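Local coordinates for protein SAM-dependent methyltransferase (Exiguobacterium sibiricum 255-15, PDB 3D2L) that probably transfers a methyl group from S-adenosylmethionine to an acceptor, using a Rossmann-like methyltransferase domain, at residues A[102-108]-A[133-138]; A[220-224]-A[234-238]. All coordinates share one frame. Where two conformers were deposited one is given. Residues are numbered along the deposited sequence.

Contact 1 (A[102-108]-A[133-138])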
ATOM      1  N   ILE A 102       5.977  -1.314  -0.795  1.00 27.59           N
ATOM      2  CA  ILE A 102       4.943  -0.590  -0.054  1.00 28.98           C
ATOM      3  C   ILE A 102       3.983  -0.114  -1.113  1.00 30.65           C
ATOM      4  O   ILE A 102       4.106   0.969  -1.678  1.00 30.85           O
ATOM      5  CB  ILE A 102       5.490   0.593   0.764  1.00 28.72           C
ATOM      6  CG1 ILE A 102       6.787   0.230   1.466  1.00 29.65           C
ATOM      7  CG2 ILE A 102       4.442   1.035   1.744  1.00 25.19           C
ATOM      8  CD1 ILE A 102       7.274   1.347   2.404  1.00 30.05           C
ATOM      9  N   LEU A 103       2.994  -0.949  -1.358  1.00 32.73           N
ATOM     10  CA  LEU A 103       2.140  -0.806  -2.511  1.00 31.20           C
ATOM     11  C   LEU A 103       0.766  -0.246  -2.279  1.00 32.57           C
ATOM     12  O   LEU A 103       0.261  -0.216  -1.156  1.00 31.76           O
ATOM     13  CB  LEU A 103       2.005  -2.192  -3.177  1.00 30.21           C
ATOM     14  CG  LEU A 103       3.273  -2.950  -3.532  1.00 29.75           C
ATOM     15  CD1 LEU A 103       2.872  -4.324  -4.130  1.00 29.62           C
ATOM     16  CD2 LEU A 103       4.137  -2.169  -4.495  1.00 31.56           C
ATOM     17  N   CYS A 104       0.187   0.232  -3.389  1.00 31.83           N
ATOM     18  CA  CYS A 104      -1.181   0.742  -3.440  1.00 30.65           C
ATOM     19  C   CYS A 104      -1.437   1.880  -2.460  1.00 27.90           C
ATOM     20  O   CYS A 104      -2.390   1.857  -1.707  1.00 28.61           O
ATOM     21  CB  CYS A 104      -2.153  -0.391  -3.211  1.00 31.09           C
ATOM     22  SG  CYS A 104      -1.810  -1.820  -4.337  1.00 35.79           S
ATOM     23  N   ASP A 105      -0.579   2.891  -2.515  1.00 29.23           N
ATOM     24  CA  ASP A 105      -0.690   4.090  -1.675  1.00 25.89           C
ATOM     25  C   ASP A 105      -0.736   3.843  -0.165  1.00 27.35           C
ATOM     26  O   ASP A 105      -1.144   4.719   0.624  1.00 25.21           O
ATOM     27  CB  ASP A 105      -1.800   5.070  -2.148  1.00 26.82           C
ATOM     28  CG  ASP A 105      -3.192   4.435  -2.240  1.00 33.21           C
ATOM     29  OD1 ASP A 105      -3.487   3.850  -3.291  1.00 27.87           O
ATOM     30  OD2 ASP A 105      -3.998   4.559  -1.296  1.00 28.25           O
ATOM     31  N   SER A 106      -0.249   2.676   0.260  1.00 29.06           N
ATOM     32  CA  SER A 106      -0.165   2.359   1.674  0.50 29.08           C
ATOM     33  C   SER A 106       0.733   3.354   2.421  1.00 27.77           C
ATOM     34  O   SER A 106       0.495   3.679   3.600  1.00 28.78           O
ATOM     35  CB  SER A 106       0.403   0.967   1.846  0.50 29.59           C
ATOM     36  OG  SER A 106       0.324   0.617   3.199  0.50 29.14           O
ATOM     37  N   LEU A 107       1.775   3.835   1.742  1.00 28.21           N
ATOM     38  CA  LEU A 107       2.694   4.792   2.371  1.00 26.24           C
ATOM     39  C   LEU A 107       1.981   6.061   2.698  1.00 26.85           C
ATOM     40  O   LEU A 107       2.342   6.765   3.657  1.00 29.10           O
ATOM     41  CB  LEU A 107       3.919   5.069   1.461  1.00 24.55           C
ATOM     42  CG  LEU A 107       5.054   5.818   2.180  1.00 24.57           C
ATOM     43  CD1 LEU A 107       5.887   4.965   3.107  1.00 28.03           C
ATOM     44  CD2 LEU A 107       5.915   6.463   1.093  1.00 25.22           C
ATOM     45  N   ASN A 108       0.946   6.389   1.914  1.00 27.97           N
ATOM     46  CA  ASN A 108       0.182   7.613   2.161  1.00 27.67           C
ATOM     47  C   ASN A 108      -0.652   7.682   3.450  1.00 27.82           C
ATOM     48  O   ASN A 108      -1.131   8.755   3.811  1.00 25.61           O
ATOM     49  CB  ASN A 108      -0.674   8.012   0.936  1.00 27.99           C
ATOM     50  CG  ASN A 108       0.144   8.446  -0.245  1.00 28.02           C
ATOM     51  OD1 ASN A 108       0.089   7.807  -1.297  1.00 28.38           O
ATOM     52  ND2 ASN A 108       0.983   9.448  -0.065  1.00 22.34           N
ATOM     53  N   LEU A 133      13.853  -0.622  -2.577  1.00 28.15           N
ATOM     54  CA  LEU A 133      12.667  -0.129  -1.934  1.00 28.53           C
ATOM     55  C   LEU A 133      11.781   0.386  -3.059  1.00 30.48           C
ATOM     56  O   LEU A 133      12.189   1.262  -3.835  1.00 30.46           O
ATOM     57  CB  LEU A 133      12.946   0.997  -0.923  1.00 29.38           C
ATOM     58  CG  LEU A 133      11.745   1.731  -0.329  1.00 31.93           C
ATOM     59  CD1 LEU A 133      10.748   0.740   0.439  1.00 28.03           C
ATOM     60  CD2 LEU A 133      12.213   2.877   0.573  1.00 31.07           C
ATOM     61  N   LEU A 134      10.576  -0.185  -3.143  1.00 30.01           N
ATOM     62  CA  LEU A 134       9.583   0.163  -4.141  1.00 30.73           C
ATOM     63  C   LEU A 134       8.311   0.601  -3.459  1.00 29.86           C
ATOM     64  O   LEU A 134       7.857  -0.064  -2.552  1.00 29.98           O
ATOM     65  CB  LEU A 134       9.233  -1.047  -5.006  1.00 29.84           C
ATOM     66  CG  LEU A 134      10.211  -1.530  -6.061  1.00 34.18           C
ATOM     67  CD1 LEU A 134      11.409  -2.155  -5.404  1.00 36.06           C
ATOM     68  CD2 LEU A 134       9.500  -2.549  -6.980  1.00 33.53           C
ATOM     69  N   PHE A 135       7.735   1.710  -3.908  1.00 26.63           N
ATOM     70  CA  PHE A 135       6.454   2.181  -3.408  1.00 27.52           C
ATOM     71  C   PHE A 135       5.779   3.088  -4.437  1.00 27.71           C
ATOM     72  O   PHE A 135       6.422   3.716  -5.273  1.00 26.00           O
ATOM     73  CB  PHE A 135       6.534   2.933  -2.045  1.00 27.02           C
ATOM     74  CG  PHE A 135       7.359   4.217  -2.076  1.00 26.02           C
ATOM     75  CD1 PHE A 135       6.776   5.438  -2.359  1.00 28.86           C
ATOM     76  CD2 PHE A 135       8.709   4.195  -1.808  1.00 34.21           C
ATOM     77  CE1 PHE A 135       7.517   6.601  -2.378  1.00 29.98           C
ATOM     78  CE2 PHE A 135       9.449   5.374  -1.808  1.00 27.51           C
ATOM     79  CZ  PHE A 135       8.861   6.555  -2.103  1.00 28.60           C
ATOM     80  N   ASP A 136       4.455   3.142  -4.351  1.00 28.41           N
ATOM     81  CA  ASP A 136       3.652   4.013  -5.206  1.00 29.05           C
ATOM     82  C   ASP A 136       2.747   4.847  -4.306  1.00 28.20           C
ATOM     83  O   ASP A 136       2.240   4.360  -3.257  1.00 28.14           O
ATOM     84  CB  ASP A 136       2.829   3.225  -6.228  1.00 28.38           C
ATOM     85  CG  ASP A 136       1.929   2.181  -5.572  1.00 29.14           C
ATOM     86  OD1 ASP A 136       2.438   1.117  -5.135  1.00 30.06           O
ATOM     87  OD2 ASP A 136       0.707   2.420  -5.539  1.00 32.72           O
ATOM     88  N   VAL A 137       2.584   6.110  -4.701  1.00 27.81           N
ATOM     89  CA  VAL A 137       1.824   7.088  -3.911  1.00 27.99           C
ATOM     90  C   VAL A 137       0.953   7.950  -4.782  1.00 28.92           C
ATOM     91  O   VAL A 137       1.138   8.014  -5.997  1.00 28.64           O
ATOM     92  CB  VAL A 137       2.760   8.042  -3.084  1.00 27.42           C
ATOM     93  CG1 VAL A 137       3.416   7.315  -1.893  1.00 28.67           C
ATOM     94  CG2 VAL A 137       3.814   8.714  -3.967  1.00 27.51           C
ATOM     95  N   HIS A 138      -0.016   8.602  -4.152  1.00 28.57           N
ATOM     96  CA  HIS A 138      -0.844   9.557  -4.838  1.00 29.35           C
ATOM     97  C   HIS A 138      -0.002  10.757  -5.247  1.00 28.38           C
ATOM     98  O   HIS A 138       0.919  11.139  -4.543  1.00 28.22           O
ATOM     99  CB  HIS A 138      -1.980  10.082  -3.935  1.00 26.52           C
ATOM    100  CG  HIS A 138      -2.869   9.010  -3.388  1.00 28.34           C
ATOM    101  ND1 HIS A 138      -3.416   8.030  -4.183  1.00 30.51           N
ATOM    102  CD2 HIS A 138      -3.331   8.781  -2.135  1.00 29.48           C
ATOM    103  CE1 HIS A 138      -4.194   7.258  -3.452  1.00 28.72           C
ATOM    104  NE2 HIS A 138      -4.161   7.691  -2.202  1.00 26.68           N
TER
HETATM  105  O   HOH W   1       2.562   3.154  -0.963  1.00 21.46           O

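Contact 2 (A[220-224]-A[234-238])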
ATOM      1  N   VAL A 220      11.476   7.394 -11.032  1.00 30.79           N
ATOM      2  CA  VAL A 220      10.237   8.042 -10.592  1.00 30.59           C
ATOM      3  C   VAL A 220       9.371   8.092 -11.856  1.00 32.57           C
ATOM      4  O   VAL A 220       9.684   8.824 -12.812  1.00 30.57           O
ATOM      5  CB  VAL A 220      10.452   9.454 -10.047  1.00 31.09           C
ATOM      6  CG1 VAL A 220       9.096  10.019  -9.529  1.00 30.15           C
ATOM      7  CG2 VAL A 220      11.488   9.423  -8.966  1.00 32.21           C
ATOM      8  N   THR A 221       8.313   7.279 -11.867  1.00 30.60           N
ATOM      9  CA  THR A 221       7.461   7.126 -13.014  1.00 30.70           C
ATOM     10  C   THR A 221       5.970   7.279 -12.661  1.00 30.61           C
ATOM     11  O   THR A 221       5.577   7.198 -11.506  1.00 29.06           O
ATOM     12  CB  THR A 221       7.745   5.778 -13.688  1.00 28.46           C
ATOM     13  OG1 THR A 221       7.453   4.722 -12.768  1.00 31.14           O
ATOM     14  CG2 THR A 221       9.221   5.672 -14.128  1.00 34.57           C
ATOM     15  N   GLY A 222       5.173   7.581 -13.681  1.00 30.32           N
ATOM     16  CA  GLY A 222       3.753   7.792 -13.510  1.00 30.41           C
ATOM     17  C   GLY A 222       2.847   6.745 -14.118  1.00 31.33           C
ATOM     18  O   GLY A 222       3.127   6.169 -15.184  1.00 32.67           O
ATOM     19  N   ASP A 223       1.776   6.474 -13.379  1.00 33.53           N
ATOM     20  CA  ASP A 223       0.658   5.620 -13.796  1.00 34.05           C
ATOM     21  C   ASP A 223       0.987   4.320 -14.538  1.00 34.60           C
ATOM     22  O   ASP A 223       0.423   4.033 -15.584  1.00 34.18           O
ATOM     23  CB  ASP A 223      -0.298   6.500 -14.608  1.00 37.37           C
ATOM     24  CG  ASP A 223      -0.888   7.631 -13.764  1.00 37.76           C
ATOM     25  OD1 ASP A 223      -1.176   7.378 -12.583  1.00 35.71           O
ATOM     26  OD2 ASP A 223      -1.073   8.743 -14.272  1.00 34.93           O
ATOM     27  N   PHE A 224       1.884   3.521 -13.971  1.00 35.90           N
ATOM     28  CA  PHE A 224       2.258   2.216 -14.527  1.00 37.36           C
ATOM     29  C   PHE A 224       3.029   2.278 -15.845  1.00 40.01           C
ATOM     30  O   PHE A 224       3.304   1.237 -16.433  1.00 41.74           O
ATOM     31  CB  PHE A 224       1.029   1.289 -14.702  1.00 37.74           C
ATOM     32  CG  PHE A 224       0.297   0.997 -13.435  1.00 35.58           C
ATOM     33  CD1 PHE A 224       0.711  -0.034 -12.605  1.00 34.40           C
ATOM     34  CD2 PHE A 224      -0.822   1.729 -13.078  1.00 34.87           C
ATOM     35  CE1 PHE A 224       0.040  -0.310 -11.440  1.00 33.14           C
ATOM     36  CE2 PHE A 224      -1.504   1.439 -11.922  1.00 33.72           C
ATOM     37  CZ  PHE A 224      -1.067   0.417 -11.104  1.00 32.75           C
ATOM     38  N   GLU A 234      -1.850  10.380 -11.805  1.00 31.74           N
ATOM     39  CA  GLU A 234      -2.583  10.115 -10.585  1.00 33.25           C
ATOM     40  C   GLU A 234      -1.772   9.312  -9.551  1.00 30.78           C
ATOM     41  O   GLU A 234      -1.972   9.481  -8.360  1.00 27.98           O
ATOM     42  CB  GLU A 234      -3.899   9.412 -10.920  1.00 32.07           C
ATOM     43  CG  GLU A 234      -4.836  10.283 -11.715  1.00 39.13           C
ATOM     44  CD  GLU A 234      -6.075   9.536 -12.217  1.00 39.98           C
ATOM     45  OE1 GLU A 234      -6.320   8.387 -11.788  1.00 41.65           O
ATOM     46  OE2 GLU A 234      -6.803  10.113 -13.054  1.00 47.27           O
ATOM     47  N   ARG A 235      -0.876   8.438 -10.016  1.00 27.24           N
ATOM     48  CA  ARG A 235      -0.121   7.570  -9.114  1.00 27.10           C
ATOM     49  C   ARG A 235       1.356   7.600  -9.528  1.00 28.24           C
ATOM     50  O   ARG A 235       1.680   7.413 -10.700  1.00 26.67           O
ATOM     51  CB  ARG A 235      -0.690   6.160  -9.180  1.00 26.17           C
ATOM     52  CG  ARG A 235      -0.116   5.185  -8.210  1.00 22.51           C
ATOM     53  CD  ARG A 235      -0.794   3.828  -8.324  1.00 30.47           C
ATOM     54  NE  ARG A 235      -2.205   3.935  -7.960  1.00 32.00           N
ATOM     55  CZ  ARG A 235      -2.672   3.924  -6.717  1.00 33.92           C
ATOM     56  NH1 ARG A 235      -1.855   3.751  -5.698  1.00 32.74           N
ATOM     57  NH2 ARG A 235      -3.972   4.071  -6.503  1.00 32.46           N
ATOM     58  N   ILE A 236       2.223   7.868  -8.560  1.00 27.17           N
ATOM     59  CA  ILE A 236       3.658   7.996  -8.793  1.00 25.01           C
ATOM     60  C   ILE A 236       4.409   6.821  -8.182  1.00 25.73           C
ATOM     61  O   ILE A 236       4.231   6.494  -7.018  1.00 26.81           O
ATOM     62  CB  ILE A 236       4.162   9.358  -8.321  1.00 25.80           C
ATOM     63  CG1 ILE A 236       3.294  10.450  -8.966  1.00 33.10           C
ATOM     64  CG2 ILE A 236       5.684   9.540  -8.681  1.00 23.10           C
ATOM     65  CD1 ILE A 236       3.801  11.832  -8.840  1.00 41.52           C
ATOM     66  N   PHE A 237       5.240   6.176  -8.996  1.00 27.97           N
ATOM     67  CA  PHE A 237       5.969   4.990  -8.606  1.00 27.25           C
ATOM     68  C   PHE A 237       7.419   5.342  -8.397  1.00 27.40           C
ATOM     69  O   PHE A 237       8.008   6.041  -9.212  1.00 26.66           O
ATOM     70  CB  PHE A 237       5.832   3.905  -9.700  1.00 28.77           C
ATOM     71  CG  PHE A 237       4.418   3.427  -9.895  1.00 27.12           C
ATOM     72  CD1 PHE A 237       3.481   4.241 -10.505  1.00 30.52           C
ATOM     73  CD2 PHE A 237       4.026   2.166  -9.474  1.00 32.47           C
ATOM     74  CE1 PHE A 237       2.162   3.815 -10.666  1.00 29.61           C
ATOM     75  CE2 PHE A 237       2.702   1.738  -9.646  1.00 29.89           C
ATOM     76  CZ  PHE A 237       1.785   2.572 -10.251  1.00 28.95           C
ATOM     77  N   PHE A 238       7.993   4.849  -7.300  1.00 27.37           N
ATOM     78  CA  PHE A 238       9.402   5.107  -6.959  1.00 25.27           C
ATOM     79  C   PHE A 238      10.143   3.810  -6.829  1.00 25.95           C
ATOM     80  O   PHE A 238       9.643   2.877  -6.205  1.00 27.18           O
ATOM     81  CB  PHE A 238       9.512   5.772  -5.604  1.00 26.41           C
ATOM     82  CG  PHE A 238       8.998   7.161  -5.583  1.00 22.72           C
ATOM     83  CD1 PHE A 238       7.631   7.400  -5.567  1.00 27.10           C
ATOM     84  CD2 PHE A 238       9.871   8.215  -5.565  1.00 25.91           C
ATOM     85  CE1 PHE A 238       7.150   8.710  -5.559  1.00 26.21           C
ATOM     86  CE2 PHE A 238       9.397   9.526  -5.554  1.00 28.06           C
ATOM     87  CZ  PHE A 238       8.049   9.752  -5.571  1.00 24.87           C
TER
HETATM   88  O   HOH W   2       9.334   3.814 -11.156  1.00 34.22           O

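Contact 1 (A[102-108]-A[133-138])
At the apolar centre, Leu107 CD2 sits over one face of the Phe135 ring (CH-pi, 4.0 Å from the centroid) and Ile102 CB packs 3.8 Å from Phe135 CB. Here Ile102, ending strand 97-102, and the loop after it pack on parallel strand 131-138 of a Rossmann-like methyltransferase sheet; such loops line this family's cofactor cleft, as probably here. Ile102 N donates to Leu134 O (2.9 Å). A type I' turn, Leu103 to Ser106, then folds the loop back over 136-138 (Asp105 CA to Val137 CA 4.5 Å). One water donates to Ile102 O (2.8 Å) and Asp136 O (2.6 Å) and accepts from Leu107 N (2.9 Å). At the polar edge, Cys104 N donates to Asp136 OD1 (3.0 Å), and Arg235 NH1 forms salt bridges with Asp136 OD2 and Asp105 OD1. Asp105 CB lies 3.7 Å from the His138 ring centroid, 22° off its normal (CH-pi); Gln198 bonds both side chains. Asn108 ND2 bonds to Arg199 O; Asn108 OD1 accepts His138 N (3.0 Å, 162°).

Contact 2 (A[220-224]-A[234-238])
Strand 220-222 lies antiparallel to 235-238, their axes 4.6 Å apart at closest and their directions 151° apart, forming the edge hairpin of the methyltransferase sheet. Thr221 and Phe237 make the hydrogen-bonded pair: Thr221 N to Phe237 O is 2.9 Å, Phe237 N to Thr221 O 2.7 Å. On the face bearing Val220, Ile236 and Phe238, Val220 CG1 sits in the notch between Ile236 CG2 (3.5 Å) and the Phe238 ring face (4.3 Å to the centroid). Gly222, lacking a side chain, leaves the space beside Ile236 open within this strand pair. On the opposite face, with Thr221 (OG1 3.6 Å from Phe237 CB), the bulkiest side chain is Phe237, whose ring edge meets the face of Phe224 (centroids 4.7 Å apart, planes at 57°). Asp223 OD1 accepts Arg235 N (2.8 Å) and both carboxylate oxygens accept Glu234 N, pinning the base of the connecting loop, where Asp223 N donates to Arg235 O (2.8 Å, 172°). Helix 203-212 covers the Val220 face; helix 20-30 meets Phe224 and Phe237 through Trp23 and Trp26, and strand 131-138 flanks 235-242 on its other side.

From the N terminus, contact 1 comes first: the chain leaves strand 97-102 through the 102-108 loop, runs along helix 113-126 and returns in strand 131-138, a parallel crossover closed after 24 intervening residues. The chain then builds the separate four-stranded antiparallel sheet and helix 203-212 before contact 2 closes the twelve-residue connection (223-234) between strands 215-222 and 235-242. The contacts therefore follow in series, neither nested nor crossed. In space they adjoin, centres 10 Å apart: Val137 O to Ile236 N and Phe135 O to Phe238 N, both 2.8 Å, are probable hydrogen bonds. Arg235 NH1 adds salt bridges to Asp105 OD1 and Asp136 OD2, tying strand 235-242 to strand 131-138 and to the loop that follows strand 97-102.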